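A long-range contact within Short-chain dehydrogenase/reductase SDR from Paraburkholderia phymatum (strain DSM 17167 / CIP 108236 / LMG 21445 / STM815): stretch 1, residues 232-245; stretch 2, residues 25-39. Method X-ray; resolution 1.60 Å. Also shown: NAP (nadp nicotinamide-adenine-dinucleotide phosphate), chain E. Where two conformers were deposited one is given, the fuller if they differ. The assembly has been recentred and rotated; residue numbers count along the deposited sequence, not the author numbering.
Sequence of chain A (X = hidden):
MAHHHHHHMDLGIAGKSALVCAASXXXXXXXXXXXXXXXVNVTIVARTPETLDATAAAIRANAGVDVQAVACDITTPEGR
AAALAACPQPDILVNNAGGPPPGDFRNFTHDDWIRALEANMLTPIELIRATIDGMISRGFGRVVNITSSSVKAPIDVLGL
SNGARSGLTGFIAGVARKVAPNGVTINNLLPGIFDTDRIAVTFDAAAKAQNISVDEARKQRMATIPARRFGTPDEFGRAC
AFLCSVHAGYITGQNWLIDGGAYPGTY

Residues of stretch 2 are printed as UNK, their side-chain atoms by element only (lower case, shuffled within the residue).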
# COMPACT_ATOMS: atom_id res chain seq x y z
N THR A 232 -12.28 13.47 -17.33
CA THR A 232 -12.44 13.65 -18.77
C THR A 232 -11.41 12.81 -19.53
O THR A 232 -10.27 12.67 -19.07
CB THR A 232 -12.26 15.12 -19.18
OG1 THR A 232 -10.89 15.51 -19.02
CG2 THR A 232 -13.15 16.02 -18.35
N PRO A 233 -11.77 12.25 -20.68
CA PRO A 233 -10.74 11.55 -21.47
C PRO A 233 -9.57 12.45 -21.83
O PRO A 233 -8.44 11.95 -21.92
CB PRO A 233 -11.50 11.07 -22.71
CG PRO A 233 -12.90 10.95 -22.25
CD PRO A 233 -13.11 12.07 -21.26
N ASP A 234 -9.80 13.75 -22.03
CA ASP A 234 -8.71 14.65 -22.36
C ASP A 234 -7.65 14.68 -21.26
O ASP A 234 -6.45 14.50 -21.53
CB ASP A 234 -9.25 16.06 -22.63
CG ASP A 234 -8.17 17.03 -23.09
OD1 ASP A 234 -7.35 17.48 -22.26
OD2 ASP A 234 -8.13 17.34 -24.30
N GLU A 235 -8.06 14.92 -20.01
CA GLU A 235 -7.05 15.00 -18.95
C GLU A 235 -6.39 13.65 -18.70
O GLU A 235 -5.21 13.61 -18.35
CB GLU A 235 -7.67 15.55 -17.65
CG GLU A 235 -8.57 14.57 -16.88
CD GLU A 235 -9.40 15.26 -15.81
OE1 GLU A 235 -8.91 16.22 -15.18
OE2 GLU A 235 -10.56 14.83 -15.61
N PHE A 236 -7.11 12.54 -18.91
CA PHE A 236 -6.49 11.22 -18.81
C PHE A 236 -5.38 11.08 -19.85
O PHE A 236 -4.27 10.64 -19.54
CB PHE A 236 -7.55 10.13 -19.01
CG PHE A 236 -7.05 8.75 -18.71
CD1 PHE A 236 -7.00 8.27 -17.40
CD2 PHE A 236 -6.62 7.92 -19.74
CE1 PHE A 236 -6.54 6.99 -17.13
CE2 PHE A 236 -6.15 6.64 -19.48
CZ PHE A 236 -6.11 6.17 -18.17
N GLY A 237 -5.67 11.47 -21.10
CA GLY A 237 -4.67 11.41 -22.14
C GLY A 237 -3.46 12.28 -21.86
O GLY A 237 -2.33 11.92 -22.20
N ARG A 238 -3.68 13.46 -21.25
CA ARG A 238 -2.55 14.32 -20.93
C ARG A 238 -1.62 13.67 -19.92
O ARG A 238 -0.40 13.78 -20.03
CB ARG A 238 -3.04 15.68 -20.41
CG ARG A 238 -3.98 16.42 -21.34
CD ARG A 238 -3.34 16.82 -22.66
NE ARG A 238 -4.23 17.70 -23.41
CZ ARG A 238 -4.04 18.09 -24.66
NH1 ARG A 238 -2.97 17.68 -25.34
NH2 ARG A 238 -4.92 18.90 -25.25
N ALA A 239 -2.18 12.99 -18.92
CA ALA A 239 -1.33 12.26 -17.97
C ALA A 239 -0.57 11.15 -18.67
O ALA A 239 0.62 10.94 -18.40
CB ALA A 239 -2.17 11.69 -16.82
N CYS A 240 -1.23 10.44 -19.58
CA CYS A 240 -0.54 9.43 -20.38
C CYS A 240 0.62 10.05 -21.16
O CYS A 240 1.73 9.51 -21.18
CB CYS A 240 -1.53 8.77 -21.33
SG CYS A 240 -0.81 7.46 -22.35
N ALA A 241 0.38 11.19 -21.80
CA ALA A 241 1.43 11.83 -22.58
C ALA A 241 2.61 12.23 -21.70
O ALA A 241 3.77 12.07 -22.09
CB ALA A 241 0.88 13.05 -23.33
N PHE A 242 2.34 12.72 -20.48
CA PHE A 242 3.45 13.05 -19.60
C PHE A 242 4.29 11.81 -19.28
O PHE A 242 5.53 11.86 -19.32
CB PHE A 242 2.98 13.72 -18.32
CG PHE A 242 4.12 14.16 -17.45
CD1 PHE A 242 4.79 15.34 -17.74
CD2 PHE A 242 4.60 13.35 -16.44
CE1 PHE A 242 5.88 15.75 -16.98
CE2 PHE A 242 5.70 13.75 -15.68
CZ PHE A 242 6.33 14.94 -15.95
N LEU A 243 3.63 10.69 -18.95
CA LEU A 243 4.38 9.46 -18.68
C LEU A 243 5.20 9.04 -19.89
O LEU A 243 6.28 8.46 -19.74
CB LEU A 243 3.44 8.32 -18.29
CG LEU A 243 2.87 8.35 -16.87
CD1 LEU A 243 1.81 7.27 -16.73
CD2 LEU A 243 3.97 8.18 -15.83
N CYS A 244 4.70 9.33 -21.09
CA CYS A 244 5.41 8.91 -22.29
C CYS A 244 6.52 9.86 -22.68
O CYS A 244 7.23 9.59 -23.66
CB CYS A 244 4.42 8.77 -23.45
SG CYS A 244 3.25 7.39 -23.25
N SER A 245 6.71 10.96 -21.94
CA SER A 245 7.62 12.02 -22.34
C SER A 245 9.05 11.74 -21.89
O SER A 245 9.33 10.84 -21.09
CB SER A 245 7.17 13.35 -21.75
OG SER A 245 7.51 13.41 -20.37
N UNK A 25 -12.54 5.43 -29.23
CA UNK A 25 -13.41 6.13 -28.29
C UNK A 25 -12.74 6.20 -26.93
O UNK A 25 -11.79 5.47 -26.64
n UNK A 25 -18.68 3.59 -28.00
c UNK A 25 -16.61 4.17 -29.30
c UNK A 25 -15.49 5.20 -29.46
c UNK A 25 -17.57 4.58 -28.20
c UNK A 25 -14.77 5.44 -28.15
N UNK A 26 -13.27 7.09 -26.09
CA UNK A 26 -13.03 7.03 -24.64
C UNK A 26 -11.60 7.33 -24.24
O UNK A 26 -10.92 8.18 -24.83
N UNK A 27 -11.15 6.63 -23.20
CA UNK A 27 -9.82 6.88 -22.64
C UNK A 27 -8.72 6.59 -23.66
O UNK A 27 -7.73 7.33 -23.73
c UNK A 27 -10.60 7.76 -19.88
c UNK A 27 -9.59 6.04 -21.39
c UNK A 27 -10.60 6.28 -20.28
c UNK A 27 -10.26 5.40 -19.10
N UNK A 28 -8.86 5.51 -24.42
CA UNK A 28 -7.86 5.21 -25.43
C UNK A 28 -7.77 6.32 -26.47
O UNK A 28 -6.67 6.74 -26.84
N UNK A 29 -8.92 6.80 -26.96
CA UNK A 29 -8.91 7.94 -27.87
C UNK A 29 -8.23 9.14 -27.22
O UNK A 29 -7.42 9.83 -27.85
c UNK A 29 -12.61 11.71 -31.22
c UNK A 29 -10.34 9.54 -29.21
c UNK A 29 -10.33 8.30 -28.31
c UNK A 29 -11.72 9.90 -29.77
n UNK A 29 -13.81 11.14 -31.25
n UNK A 29 -12.40 12.84 -31.88
n UNK A 29 -11.61 11.15 -30.53
N UNK A 30 -8.54 9.40 -25.95
CA UNK A 30 -7.91 10.52 -25.26
C UNK A 30 -6.40 10.41 -25.23
O UNK A 30 -5.70 11.42 -25.39
N UNK A 31 -5.87 9.20 -25.04
CA UNK A 31 -4.43 9.01 -25.08
C UNK A 31 -3.88 9.24 -26.48
O UNK A 31 -2.84 9.89 -26.65
s UNK A 31 -4.41 7.31 -22.85
c UNK A 31 -4.05 7.60 -24.60
N UNK A 32 -4.56 8.70 -27.50
CA UNK A 32 -4.10 8.89 -28.87
C UNK A 32 -4.07 10.36 -29.25
O UNK A 32 -3.11 10.82 -29.87
c UNK A 32 -4.99 8.11 -29.84
N UNK A 33 -5.12 11.10 -28.90
CA UNK A 33 -5.17 12.52 -29.24
C UNK A 33 -4.06 13.29 -28.54
O UNK A 33 -3.45 14.20 -29.13
o UNK A 33 -9.98 12.94 -29.31
c UNK A 33 -6.53 13.12 -28.89
o UNK A 33 -8.79 14.41 -30.44
c UNK A 33 -7.67 12.46 -29.67
c UNK A 33 -8.90 13.33 -29.81
N UNK A 34 -3.79 12.96 -27.27
CA UNK A 34 -2.78 13.71 -26.53
C UNK A 34 -1.38 13.41 -27.05
O UNK A 34 -0.56 14.33 -27.16
c UNK A 34 -2.88 13.38 -25.04
N UNK A 35 -1.10 12.15 -27.41
CA UNK A 35 0.19 11.82 -28.00
C UNK A 35 0.35 12.49 -29.36
O UNK A 35 1.40 13.09 -29.65
c UNK A 35 0.47 9.57 -26.76
c UNK A 35 0.36 10.30 -28.10
c UNK A 35 0.33 8.06 -26.94
c UNK A 35 1.79 9.91 -26.07
N UNK A 36 -0.68 12.41 -30.20
CA UNK A 36 -0.61 13.07 -31.51
C UNK A 36 -0.38 14.57 -31.37
O UNK A 36 0.34 15.17 -32.18
c UNK A 36 -1.89 12.79 -32.30
N UNK A 37 -1.00 15.20 -30.36
CA UNK A 37 -0.82 16.63 -30.14
C UNK A 37 0.62 16.99 -29.83
O UNK A 37 1.03 18.14 -30.05
c UNK A 37 -1.72 17.10 -28.99
N UNK A 38 1.40 16.04 -29.32
CA UNK A 38 2.82 16.26 -29.07
C UNK A 38 3.68 15.73 -30.22
O UNK A 38 4.89 15.57 -30.05
o UNK A 38 1.19 18.02 -25.86
c UNK A 38 2.24 17.56 -26.36
c UNK A 38 2.35 16.05 -26.55
o UNK A 38 3.19 18.30 -26.73
c UNK A 38 3.22 15.62 -27.74
N UNK A 39 3.07 15.46 -31.37
CA UNK A 39 3.81 15.09 -32.56
C UNK A 39 4.10 13.62 -32.72
O UNK A 39 4.88 13.26 -33.61
PA NAP E . -15.15 3.22 -24.24
O1A NAP E . -15.46 4.66 -24.23
O2A NAP E . -16.32 2.29 -24.49
O5B NAP E . -14.02 3.00 -25.35
C5B NAP E . -13.52 1.67 -25.58
C4B NAP E . -12.72 1.71 -26.85
O4B NAP E . -11.98 0.48 -26.97
C3B NAP E . -13.54 1.82 -28.13
O3B NAP E . -12.79 2.50 -29.12
C2B NAP E . -13.73 0.35 -28.51
O2B NAP E . -14.10 0.26 -29.90
C1B NAP E . -12.34 -0.18 -28.17
N9A NAP E . -12.28 -1.62 -27.90
C8A NAP E . -12.96 -2.29 -26.91
N7A NAP E . -12.64 -3.56 -26.82
C5A NAP E . -11.70 -3.74 -27.83
C6A NAP E . -10.98 -4.87 -28.27
N6A NAP E . -11.10 -6.08 -27.72
N1A NAP E . -10.13 -4.71 -29.30
C2A NAP E . -10.00 -3.49 -29.85
N3A NAP E . -10.62 -2.35 -29.52
C4A NAP E . -11.47 -2.55 -28.50
O3 NAP E . -14.48 2.77 -22.86
PN NAP E . -13.53 3.53 -21.82
O1N NAP E . -12.55 4.35 -22.55
O2N NAP E . -14.39 4.16 -20.80
O5D NAP E . -12.81 2.26 -21.15
C5D NAP E . -11.50 1.84 -21.57
C4D NAP E . -11.03 0.83 -20.55
O4D NAP E . -10.89 1.49 -19.27
C3D NAP E . -11.98 -0.35 -20.31
O3D NAP E . -11.24 -1.54 -20.02
C2D NAP E . -12.75 0.09 -19.07
O2D NAP E . -13.31 -0.98 -18.31
C1D NAP E . -11.62 0.78 -18.31
N1N NAP E . -12.07 1.73 -17.27
C2N NAP E . -12.99 2.67 -17.57
C3N NAP E . -13.36 3.59 -16.61
C7N NAP E . -14.36 4.69 -16.82
O7N NAP E . -14.94 5.16 -15.83
N7N NAP E . -14.67 5.02 -18.07
C4N NAP E . -12.72 3.55 -15.37
C5N NAP E . -11.79 2.56 -15.10
C6N NAP E . -11.49 1.64 -16.06
P2B NAP E . -14.78 -1.08 -30.50
O1X NAP E . -13.71 -2.12 -30.51
O2X NAP E . -15.96 -1.45 -29.60
O3X NAP E . -15.24 -0.65 -31.91
O HOH W 1 -6.25 14.14 -24.70
O HOH W 2 -0.86 16.40 -25.13

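Position 25 carries four carbons in a row ending in nitrogen, out of reach of stretch 1: Lys-25. Position 26 has no side-chain atom and a positive phi of 69°, which favours glycine; a CB would also clash with NAP O1N. It is Gly-26, and its O lies 3.6 Å from Pro-233 CB. Position 27 has four carbons forked at the second, one of them over a face of the Phe-236 ring, so it is Leu-27; its CD2 is 3.9 Å from Phe-236 CG, and its N donates to NAP O1N at 2.8 Å.

Position 28 has no side chain and makes no contact: Gly-28. Position 29 shows three carbons, a nitrogen, then a carbon bearing two more nitrogens, which is Arg-29. Position 30 is bare, and here the contact gives the reason: a CB would point toward stretch 1 and stand 2.3 Å from Pro-233 O. As Gly-30, it brings its CA to 3.7 Å from that same Pro-233 O.

One carbon and a sulfur at position 31 define Cys-31, whose SG packs 3.6 Å from Cys-240 CB and 3.9 Å from Phe-236 CE2. Position 32, a single carbon pointing away, is Ala-32. At position 33 three carbons, the last with two oxygens, give Glu-33; Arg-29 NE bonds to Glu-33 OE2 at 2.7 Å within a salt bridge along the helix.

Position 34 has one carbon, 3.2 Å from Gly-237 O, and is Ala-34. Position 35, four carbons forked at the second, reaches Cys-244 and Ala-241: Leu-35, with CD2 3.9 Å from Cys-244 CB. Single carbons at 36 and 37 make Ala-36, out of reach, and Ala-37, whose CB is 3.9 Å from Arg-238 NH1. Position 38 has three carbons ending in two oxygens, hence Glu-38. Position 39 is bare, with phi 88°, and a CB would jam against the preceding carbonyl: Gly-39.

The rule is small residues at the crossing. The helix axes approach to 7.3 Å at 54°, and Gly-237 CA sits 3.8 Å from Cys-31 CA. A CB on Gly-237 would fall 2.0 Å from Gly-30 O; without it, Gly-237 CA makes a CA-H...O contact to Gly-30 O at 3.4 Å. Leucines and cysteines fill the space beside this close point. No direct hydrogen bond joins the stretches, but water does: one molecule donates to Gly-30 O and Asp-234 O, while another accepts from Arg-238 NH1 and donates to Ala-34 O and Glu-38 OE2.

Stretch 2 (25-39) KGLGRGCAEALAAEG
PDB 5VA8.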